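Local coordinates for protein CSE3 (Thermus thermophilus, PDB 2Y8Y) that binds CRISPR repeat RNA and cleaves it as an endoribonuclease, retaining the processed crRNA as part of bacterial antiviral defence, at residues Y27-T32 with E78-V83. Residues are numbered along the deposited sequence; the frame is centred on the assembly and turned at random.
Sequences YEMHRT and EGYAQV. With nucleotides of chain B.
The phenol of Y80 meets helix 26-34 with its hydroxyl end, where M29 and T32 touch it together. Its ring takes T32 CG2 obliquely, 3.9 Å from CZ, while M29 SD approaches the OH at 3.6 Å. M29 reaches that point because CG stands anti to the backbone N (chi1 -179°) and the chain then bends at chi2 (72°), bringing the sulfur nearer than the direction of its CB would suggest. All three touching residues are buried. The polar ends are satisfied by D22 of helix 17-24, whose OD2 is hydrogen-bonded to both Y80 OH and T32 OG1, so one carboxylate oxygen ties the loop before strand 81-89 to the helix.

Another side of the helix meets the RNA. Over one face of the R31 guanidinium, 3.5 Å above its centre, sits O2' of A18 of chain B; the Y27 ring meets OP2 of that nucleotide at its edge, CE1 lying 3.7 Å away. A weak hydrogen bond from R31 NH1 to Y27 OH is doubtful, being strongly bent yet only 2.5 Å long. H30 CD2 lies 3.2 Å from A18 O5' of chain B, at the imidazole edge. Y27 is inferred to stabilise the transition state. The arrangement is that of a ferredoxin-like Cas6-family domain, its helix carrying RNA-contacting residues on one side and receiving, on another, Y80 from the loop leading into outermost strand 81-89.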
ATOM      1  N   TYR A  27       6.083  -8.116   9.841  1.00 22.91           N
ATOM      2  CA  TYR A  27       5.672  -9.511   9.764  1.00 24.45           C
ATOM      3  C   TYR A  27       4.556  -9.826  10.768  1.00 26.30           C
ATOM      4  O   TYR A  27       3.591 -10.517  10.445  1.00 24.19           O
ATOM      5  CB  TYR A  27       6.867 -10.437   9.985  1.00 27.91           C
ATOM      6  CG  TYR A  27       6.475 -11.891  10.042  1.00 27.90           C
ATOM      7  CD1 TYR A  27       6.361 -12.642   8.882  1.00 30.08           C
ATOM      8  CD2 TYR A  27       6.214 -12.511  11.256  1.00 30.34           C
ATOM      9  CE1 TYR A  27       5.998 -13.974   8.929  1.00 32.38           C
ATOM     10  CE2 TYR A  27       5.850 -13.840  11.313  1.00 37.74           C
ATOM     11  CZ  TYR A  27       5.743 -14.568  10.148  1.00 43.37           C
ATOM     12  OH  TYR A  27       5.382 -15.894  10.201  1.00 46.08           O
ATOM     13  N   GLU A  28       4.685  -9.312  11.986  1.00 24.79           N
ATOM     14  CA  GLU A  28       3.650  -9.515  12.995  1.00 21.45           C
ATOM     15  C   GLU A  28       2.377  -8.745  12.655  1.00 20.53           C
ATOM     16  O   GLU A  28       1.268  -9.229  12.856  1.00 21.71           O
ATOM     17  CB  GLU A  28       4.161  -9.118  14.384  1.00 24.32           C
ATOM     18  CG  GLU A  28       5.193 -10.066  14.972  1.00 32.07           C
ATOM     19  CD  GLU A  28       4.655 -11.471  15.183  1.00 36.67           C
ATOM     20  OE1 GLU A  28       3.420 -11.641  15.276  1.00 37.03           O
ATOM     21  OE2 GLU A  28       5.471 -12.411  15.250  1.00 43.44           O
ATOM     22  N   MET A  29       2.537  -7.532  12.146  1.00 18.99           N
ATOM     23  CA  MET A  29       1.373  -6.762  11.726  1.00 16.74           C
ATOM     24  C   MET A  29       0.577  -7.539  10.681  1.00 17.89           C
ATOM     25  O   MET A  29      -0.646  -7.598  10.738  1.00 16.74           O
ATOM     26  CB  MET A  29       1.795  -5.409  11.173  1.00 16.14           C
ATOM     27  CG  MET A  29       0.633  -4.537  10.729  1.00 19.55           C
ATOM     28  SD  MET A  29      -0.285  -3.914  12.157  1.00 21.15           S
ATOM     29  CE  MET A  29       0.875  -2.697  12.782  1.00 22.60           C
ATOM     30  N   HIS A  30       1.281  -8.150   9.735  1.00 17.27           N
ATOM     31  CA  HIS A  30       0.639  -8.960   8.705  1.00 16.76           C
ATOM     32  C   HIS A  30      -0.171 -10.106   9.313  1.00 16.48           C
ATOM     33  O   HIS A  30      -1.297 -10.372   8.885  1.00 18.76           O
ATOM     34  CB  HIS A  30       1.699  -9.507   7.742  1.00 18.22           C
ATOM     35  CG  HIS A  30       1.171 -10.474   6.730  1.00 18.49           C
ATOM     36  ND1 HIS A  30       0.319 -10.104   5.709  1.00 19.26           N
ATOM     37  CD2 HIS A  30       1.387 -11.800   6.571  1.00 21.01           C
ATOM     38  CE1 HIS A  30       0.035 -11.157   4.969  1.00 16.09           C
ATOM     39  NE2 HIS A  30       0.671 -12.202   5.470  1.00 24.28           N
ATOM     40  N   ARG A  31       0.410 -10.791  10.292  1.00 20.18           N
ATOM     41  CA  ARG A  31      -0.286 -11.895  10.953  1.00 23.12           C
ATOM     42  C   ARG A  31      -1.595 -11.418  11.579  1.00 22.15           C
ATOM     43  O   ARG A  31      -2.638 -12.062  11.439  1.00 23.90           O
ATOM     44  CB  ARG A  31       0.602 -12.553  12.011  1.00 27.42           C
ATOM     45  CG  ARG A  31       1.839 -13.244  11.451  1.00 41.34           C
ATOM     46  CD  ARG A  31       2.732 -13.779  12.564  1.00 54.84           C
ATOM     47  NE  ARG A  31       2.223 -15.012  13.162  1.00 63.62           N
ATOM     48  CZ  ARG A  31       2.584 -16.232  12.775  1.00 70.54           C
ATOM     49  NH1 ARG A  31       3.452 -16.384  11.786  1.00 71.00           N
ATOM     50  NH2 ARG A  31       2.078 -17.302  13.375  1.00 72.47           N
ATOM     51  N   THR A  32      -1.538 -10.281  12.267  1.00 19.66           N
ATOM     52  CA  THR A  32      -2.727  -9.721  12.903  1.00 19.44           C
ATOM     53  C   THR A  32      -3.807  -9.311  11.910  1.00 18.08           C
ATOM     54  O   THR A  32      -4.959  -9.736  12.019  1.00 19.42           O
ATOM     55  CB  THR A  32      -2.374  -8.513  13.775  1.00 19.85           C
ATOM     56  OG1 THR A  32      -1.567  -8.943  14.870  1.00 21.78           O
ATOM     57  CG2 THR A  32      -3.642  -7.853  14.311  1.00 20.28           C
ATOM     58  N   GLU A  78      -8.711  -6.925  22.616  1.00 34.51           N
ATOM     59  CA  GLU A  78      -9.247  -5.770  23.317  1.00 42.31           C
ATOM     60  C   GLU A  78      -8.106  -4.812  23.641  1.00 35.21           C
ATOM     61  O   GLU A  78      -7.030  -5.234  24.060  1.00 37.69           O
ATOM     62  CB  GLU A  78      -9.981  -6.190  24.595  1.00 58.66           C
ATOM     63  CG  GLU A  78     -11.244  -6.995  24.336  1.00 71.84           C
ATOM     64  CD  GLU A  78     -12.204  -6.285  23.397  1.00 81.35           C
ATOM     65  OE1 GLU A  78     -12.155  -5.038  23.323  1.00 85.65           O
ATOM     66  OE2 GLU A  78     -13.005  -6.972  22.728  1.00 82.79           O
ATOM     67  N   GLY A  79      -8.339  -3.522  23.425  1.00 33.26           N
ATOM     68  CA  GLY A  79      -7.343  -2.514  23.729  1.00 35.86           C
ATOM     69  C   GLY A  79      -6.263  -2.353  22.673  1.00 36.40           C
ATOM     70  O   GLY A  79      -5.407  -1.478  22.797  1.00 38.97           O
ATOM     71  N   TYR A  80      -6.303  -3.184  21.633  1.00 27.26           N
ATOM     72  CA  TYR A  80      -5.301  -3.146  20.566  1.00 30.15           C
ATOM     73  C   TYR A  80      -5.376  -1.849  19.771  1.00 27.95           C
ATOM     74  O   TYR A  80      -4.363  -1.171  19.563  1.00 26.04           O
ATOM     75  CB  TYR A  80      -5.476  -4.346  19.630  1.00 29.07           C
ATOM     76  CG  TYR A  80      -4.506  -4.423  18.469  1.00 26.54           C
ATOM     77  CD1 TYR A  80      -3.283  -5.067  18.604  1.00 25.14           C
ATOM     78  CD2 TYR A  80      -4.827  -3.881  17.231  1.00 23.55           C
ATOM     79  CE1 TYR A  80      -2.398  -5.155  17.537  1.00 23.90           C
ATOM     80  CE2 TYR A  80      -3.952  -3.965  16.160  1.00 23.55           C
ATOM     81  CZ  TYR A  80      -2.738  -4.601  16.324  1.00 19.38           C
ATOM     82  OH  TYR A  80      -1.869  -4.684  15.258  1.00 21.46           O
ATOM     83  N   ALA A  81      -6.581  -1.500  19.328  1.00 28.05           N
ATOM     84  CA  ALA A  81      -6.751  -0.307  18.517  1.00 25.49           C
ATOM     85  C   ALA A  81      -8.147   0.289  18.611  1.00 25.46           C
ATOM     86  O   ALA A  81      -9.111  -0.384  18.986  1.00 27.55           O
ATOM     87  CB  ALA A  81      -6.413  -0.615  17.063  1.00 24.95           C
ATOM     88  N   GLN A  82      -8.241   1.568  18.274  1.00 24.87           N
ATOM     89  CA  GLN A  82      -9.520   2.181  17.992  1.00 26.92           C
ATOM     90  C   GLN A  82      -9.818   1.898  16.528  1.00 23.82           C
ATOM     91  O   GLN A  82      -9.076   2.326  15.640  1.00 22.75           O
ATOM     92  CB  GLN A  82      -9.466   3.684  18.247  1.00 30.45           C
ATOM     93  CG  GLN A  82     -10.775   4.397  17.982  1.00 44.34           C
ATOM     94  CD  GLN A  82     -10.725   5.856  18.375  1.00 59.27           C
ATOM     95  OE1 GLN A  82      -9.680   6.364  18.785  1.00 67.34           O
ATOM     96  NE2 GLN A  82     -11.857   6.542  18.254  1.00 59.55           N
ATOM     97  N   VAL A  83     -10.876   1.135  16.277  1.00 22.98           N
ATOM     98  CA  VAL A  83     -11.279   0.788  14.917  1.00 23.21           C
ATOM     99  C   VAL A  83     -12.345   1.756  14.433  1.00 27.50           C
ATOM    100  O   VAL A  83     -13.456   1.764  14.945  1.00 26.46           O
ATOM    101  CB  VAL A  83     -11.871  -0.637  14.838  1.00 26.47           C
ATOM    102  CG1 VAL A  83     -12.220  -0.993  13.394  1.00 29.18           C
ATOM    103  CG2 VAL A  83     -10.917  -1.658  15.442  1.00 27.31           C
TER
ATOM    104  P     A B  18       4.221 -14.548   5.497  1.00 25.25           P
ATOM    105  OP1   A B  18       4.805 -13.196   5.490  1.00 31.86           O
ATOM    106  OP2   A B  18       5.092 -15.703   5.842  1.00 33.72           O
ATOM    107  O5'   A B  18       2.919 -14.556   6.413  1.00 27.51           O
ATOM    108  C5'   A B  18       2.245 -15.763   6.736  1.00 37.16           C
ATOM    109  C4'   A B  18       1.363 -15.581   7.945  1.00 34.04           C
ATOM    110  O4'   A B  18       0.243 -14.715   7.617  1.00 32.55           O
ATOM    111  C3'   A B  18       0.698 -16.832   8.489  1.00 32.29           C
ATOM    112  O3'   A B  18       1.566 -17.635   9.267  1.00 36.53           O
ATOM    113  C2'   A B  18      -0.471 -16.254   9.274  1.00 31.83           C
ATOM    114  O2'   A B  18      -0.031 -15.711  10.511  1.00 36.45           O
ATOM    115  C1'   A B  18      -0.895 -15.106   8.362  1.00 30.18           C
ATOM    116  N9    A B  18      -1.950 -15.528   7.423  1.00 34.33           N
ATOM    117  C8    A B  18      -1.860 -15.782   6.076  1.00 36.70           C
ATOM    118  N7    A B  18      -2.998 -16.155   5.536  1.00 31.65           N
ATOM    119  C5    A B  18      -3.890 -16.162   6.603  1.00 29.77           C
ATOM    120  C6    A B  18      -5.262 -16.466   6.711  1.00 32.73           C
ATOM    121  N6    A B  18      -6.023 -16.852   5.684  1.00 36.97           N
ATOM    122  N1    A B  18      -5.836 -16.357   7.929  1.00 38.51           N
ATOM    123  C2    A B  18      -5.089 -15.976   8.971  1.00 42.71           C
ATOM    124  N3    A B  18      -3.796 -15.663   8.991  1.00 36.91           N
ATOM    125  C4    A B  18      -3.254 -15.778   7.769  1.00 36.54           C
TER